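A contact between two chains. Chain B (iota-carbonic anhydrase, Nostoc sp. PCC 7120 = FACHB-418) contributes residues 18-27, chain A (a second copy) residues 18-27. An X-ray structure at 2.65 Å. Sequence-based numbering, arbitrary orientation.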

# COMPACT_ATOMS: atom_id res chain seq x y z
N PRO B 18 21.11 3.93 -2.77
CA PRO B 18 19.93 4.77 -3.04
C PRO B 18 18.63 4.04 -2.75
O PRO B 18 18.45 2.87 -3.12
CB PRO B 18 20.06 5.08 -4.54
CG PRO B 18 21.12 4.16 -5.05
CD PRO B 18 22.01 3.84 -3.92
N ILE B 19 17.70 4.75 -2.11
CA ILE B 19 16.45 4.17 -1.64
C ILE B 19 15.33 5.21 -1.74
O ILE B 19 15.44 6.30 -1.15
CB ILE B 19 16.58 3.66 -0.19
CG1 ILE B 19 15.25 3.73 0.56
CG2 ILE B 19 17.66 4.43 0.55
CD1 ILE B 19 15.19 2.72 1.68
N VAL B 20 14.26 4.89 -2.51
CA VAL B 20 12.96 5.55 -2.39
C VAL B 20 12.19 4.92 -1.23
O VAL B 20 12.25 3.70 -1.01
CB VAL B 20 12.15 5.44 -3.69
CG1 VAL B 20 10.81 6.15 -3.56
CG2 VAL B 20 12.93 5.97 -4.89
N ASN B 21 11.43 5.73 -0.49
CA ASN B 21 10.71 5.25 0.69
C ASN B 21 9.34 5.91 0.71
O ASN B 21 9.17 6.97 1.32
CB ASN B 21 11.49 5.55 1.97
CG ASN B 21 10.83 4.98 3.21
OD1 ASN B 21 9.71 4.46 3.17
ND2 ASN B 21 11.55 5.04 4.32
N ARG B 22 8.36 5.28 0.06
CA ARG B 22 6.97 5.74 0.10
C ARG B 22 6.32 5.49 1.45
O ARG B 22 5.25 6.05 1.73
CB ARG B 22 6.15 5.06 -1.00
CG ARG B 22 6.76 5.07 -2.41
CD ARG B 22 6.37 6.31 -3.16
NE ARG B 22 4.93 6.53 -3.09
CZ ARG B 22 4.25 7.35 -3.90
NH1 ARG B 22 4.89 8.04 -4.82
NH2 ARG B 22 2.94 7.49 -3.76
N ALA B 23 6.91 4.65 2.30
CA ALA B 23 6.30 4.29 3.57
C ALA B 23 6.23 5.50 4.50
O ALA B 23 6.84 6.55 4.26
CB ALA B 23 7.07 3.15 4.23
N ILE B 24 5.47 5.36 5.58
CA ILE B 24 5.34 6.38 6.60
C ILE B 24 5.92 5.85 7.89
O ILE B 24 5.69 4.69 8.26
CB ILE B 24 3.86 6.81 6.78
CG1 ILE B 24 3.41 7.73 5.64
CG2 ILE B 24 3.66 7.48 8.10
CD1 ILE B 24 1.99 8.23 5.80
N THR B 25 6.68 6.69 8.58
CA THR B 25 7.19 6.33 9.89
C THR B 25 6.31 6.90 10.98
O THR B 25 5.47 7.79 10.76
CB THR B 25 8.61 6.83 10.09
OG1 THR B 25 8.58 8.24 10.30
CG2 THR B 25 9.45 6.52 8.89
N GLU B 26 6.51 6.38 12.18
CA GLU B 26 5.83 6.95 13.32
C GLU B 26 6.21 8.41 13.51
O GLU B 26 5.38 9.22 13.93
CB GLU B 26 6.15 6.13 14.57
CG GLU B 26 5.39 6.58 15.79
CD GLU B 26 5.83 5.82 17.00
OE1 GLU B 26 6.54 4.81 16.79
OE2 GLU B 26 5.50 6.26 18.13
N SER B 27 7.45 8.76 13.17
CA SER B 27 7.90 10.14 13.37
C SER B 27 7.14 11.09 12.45
O SER B 27 6.66 12.14 12.90
CB SER B 27 9.41 10.24 13.13
OG SER B 27 9.75 11.52 12.63
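Chain A 18-27: PIVNRAITES

The two copies bring the same ten residues together, and they run in nearly opposite directions: the line from CA of residue 19 to CA of residue 26 in chain A makes an angle of 164° with the same line in chain B. Each stretch begins as a short strand, residues 19 to 21, passes through a loop, and enters a helix at residue 26 that continues beyond the stretch. Because the chains are antiparallel and identical, the register pairs residue 19 of one with residue 26 of the other and places Ala B23 against Ala A23. Chain A therefore repeats, in reverse order, nearly everything seen along chain B.

Pro B18 lies out of reach of chain A, and the contact starts at Ile B19. This residue is extended (phi/psi -146/121), points its CA-to-CB bond toward chain A, and has both chi angles in the t well. Its extended aliphatic arm reaches into the gap, 8.6 Å from CA of Ile B19 to CA of Glu A26, and its CD1 comes to 4.3 Å from CB of Glu A26. Isoleucine here meets the methylene part of a glutamate, so the contact is one of van der Waals packing.

Alternation along the strand carries Val B20 out of reach, into a buried position suited to its branched apolar side chain. Asn B21 turns back toward chain A but stays just beyond contact. Its carbonyl oxygen serves its own chain: OD1 of Asn B21 accepts a weak hydrogen bond from N of Ala B23, 2.9 Å away, bridging the turn where the strand ends. Arg B22 adopts phi/psi of -72/-14, which breaks the extended run; its side chain is out of reach of chain A, and its NH1 is hydrogen-bonded elsewhere in the structure.

Ala B23 is the centre of the arrangement. Here the backbones come to 6.0 Å, CA of Ala B23 to CA of Ala A23, and the two methyls meet with CB of Ala B23 3.8 Å from CB of Ala A23. A single methyl on each side fills this narrow gap while letting the main chains approach. The same CB of Ala B23 lies 4.3 Å from O of Ile A24, and reciprocally O of Ile B24 lies 4.3 Å from CB of Ala A23. Ile B24 thus touches chain A through its backbone; its CA-to-CB bond points sideways and the end of its side chain leads away.

Thr B25 stands at the N-cap position, where its side chain caps a backbone N just past the stretch, a role well suited to a short hydroxyl side chain. Glu B26 then opens the helix and closes the contact. An acidic residue is favoured in the first turn, where its charge suits the helix dipole. With chi1 and chi2 both t, its methylenes pack against the CD1 methyl of Ile A19, CG of Glu B26 being 4.0 Å from CD1 of Ile A19. Ser B27 is already out of reach. No hydrogen bond crosses between the stretches, and the 253 Å² buried, both sides summed, comes with apolar packing as the main direct contact.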

# COMPACT_ATOMS: atom_id res chain seq x y z
N PRO A 18 -0.11 2.37 21.53
CA PRO A 18 -0.20 1.16 20.70
C PRO A 18 -0.21 1.53 19.23
O PRO A 18 -0.94 2.43 18.80
CB PRO A 18 -1.54 0.53 21.13
CG PRO A 18 -2.32 1.63 21.69
CD PRO A 18 -1.31 2.54 22.37
N ILE A 19 0.58 0.81 18.44
CA ILE A 19 0.78 1.14 17.04
C ILE A 19 0.91 -0.14 16.24
O ILE A 19 1.73 -1.00 16.57
CB ILE A 19 2.03 2.02 16.85
CG1 ILE A 19 2.44 2.09 15.40
CG2 ILE A 19 3.17 1.51 17.71
CD1 ILE A 19 3.24 3.31 15.12
N VAL A 20 0.09 -0.28 15.20
CA VAL A 20 0.26 -1.33 14.21
C VAL A 20 1.07 -0.75 13.04
O VAL A 20 0.74 0.32 12.53
CB VAL A 20 -1.09 -1.89 13.74
CG1 VAL A 20 -0.88 -3.01 12.72
CG2 VAL A 20 -1.91 -2.39 14.91
N ASN A 21 2.13 -1.45 12.65
CA ASN A 21 3.03 -1.00 11.59
C ASN A 21 3.13 -2.09 10.52
O ASN A 21 3.81 -3.09 10.71
CB ASN A 21 4.40 -0.63 12.15
CG ASN A 21 5.29 0.03 11.12
OD1 ASN A 21 4.94 0.15 9.94
ND2 ASN A 21 6.45 0.49 11.57
N ARG A 22 2.44 -1.89 9.40
CA ARG A 22 2.50 -2.81 8.28
C ARG A 22 3.57 -2.43 7.28
O ARG A 22 3.88 -3.23 6.38
CB ARG A 22 1.15 -2.87 7.57
CG ARG A 22 -0.01 -3.00 8.52
CD ARG A 22 -0.52 -4.41 8.57
NE ARG A 22 -0.74 -4.99 7.24
CZ ARG A 22 -1.31 -6.18 7.05
NH1 ARG A 22 -1.71 -6.88 8.10
NH2 ARG A 22 -1.49 -6.66 5.83
N ALA A 23 4.14 -1.25 7.40
CA ALA A 23 5.16 -0.81 6.47
C ALA A 23 6.46 -1.54 6.75
O ALA A 23 6.73 -2.02 7.85
CB ALA A 23 5.36 0.70 6.56
N ILE A 24 7.27 -1.63 5.70
CA ILE A 24 8.57 -2.27 5.74
C ILE A 24 9.63 -1.20 5.93
O ILE A 24 9.57 -0.12 5.31
CB ILE A 24 8.83 -3.05 4.43
CG1 ILE A 24 7.85 -4.19 4.28
CG2 ILE A 24 10.23 -3.60 4.41
CD1 ILE A 24 8.17 -5.09 3.11
N THR A 25 10.62 -1.48 6.76
CA THR A 25 11.75 -0.59 6.95
C THR A 25 12.98 -1.14 6.25
O THR A 25 13.08 -2.34 5.96
CB THR A 25 12.03 -0.37 8.44
OG1 THR A 25 12.73 -1.50 8.97
CG2 THR A 25 10.72 -0.20 9.21
N GLU A 26 13.92 -0.24 5.95
CA GLU A 26 15.20 -0.66 5.39
C GLU A 26 15.83 -1.77 6.22
O GLU A 26 16.37 -2.74 5.68
CB GLU A 26 16.14 0.54 5.28
CG GLU A 26 17.41 0.23 4.49
CD GLU A 26 18.44 1.36 4.52
OE1 GLU A 26 18.20 2.38 5.22
OE2 GLU A 26 19.49 1.21 3.84
N SER A 27 15.77 -1.64 7.55
CA SER A 27 16.31 -2.66 8.43
C SER A 27 15.66 -4.01 8.16
O SER A 27 16.34 -5.04 8.06
CB SER A 27 16.11 -2.27 9.89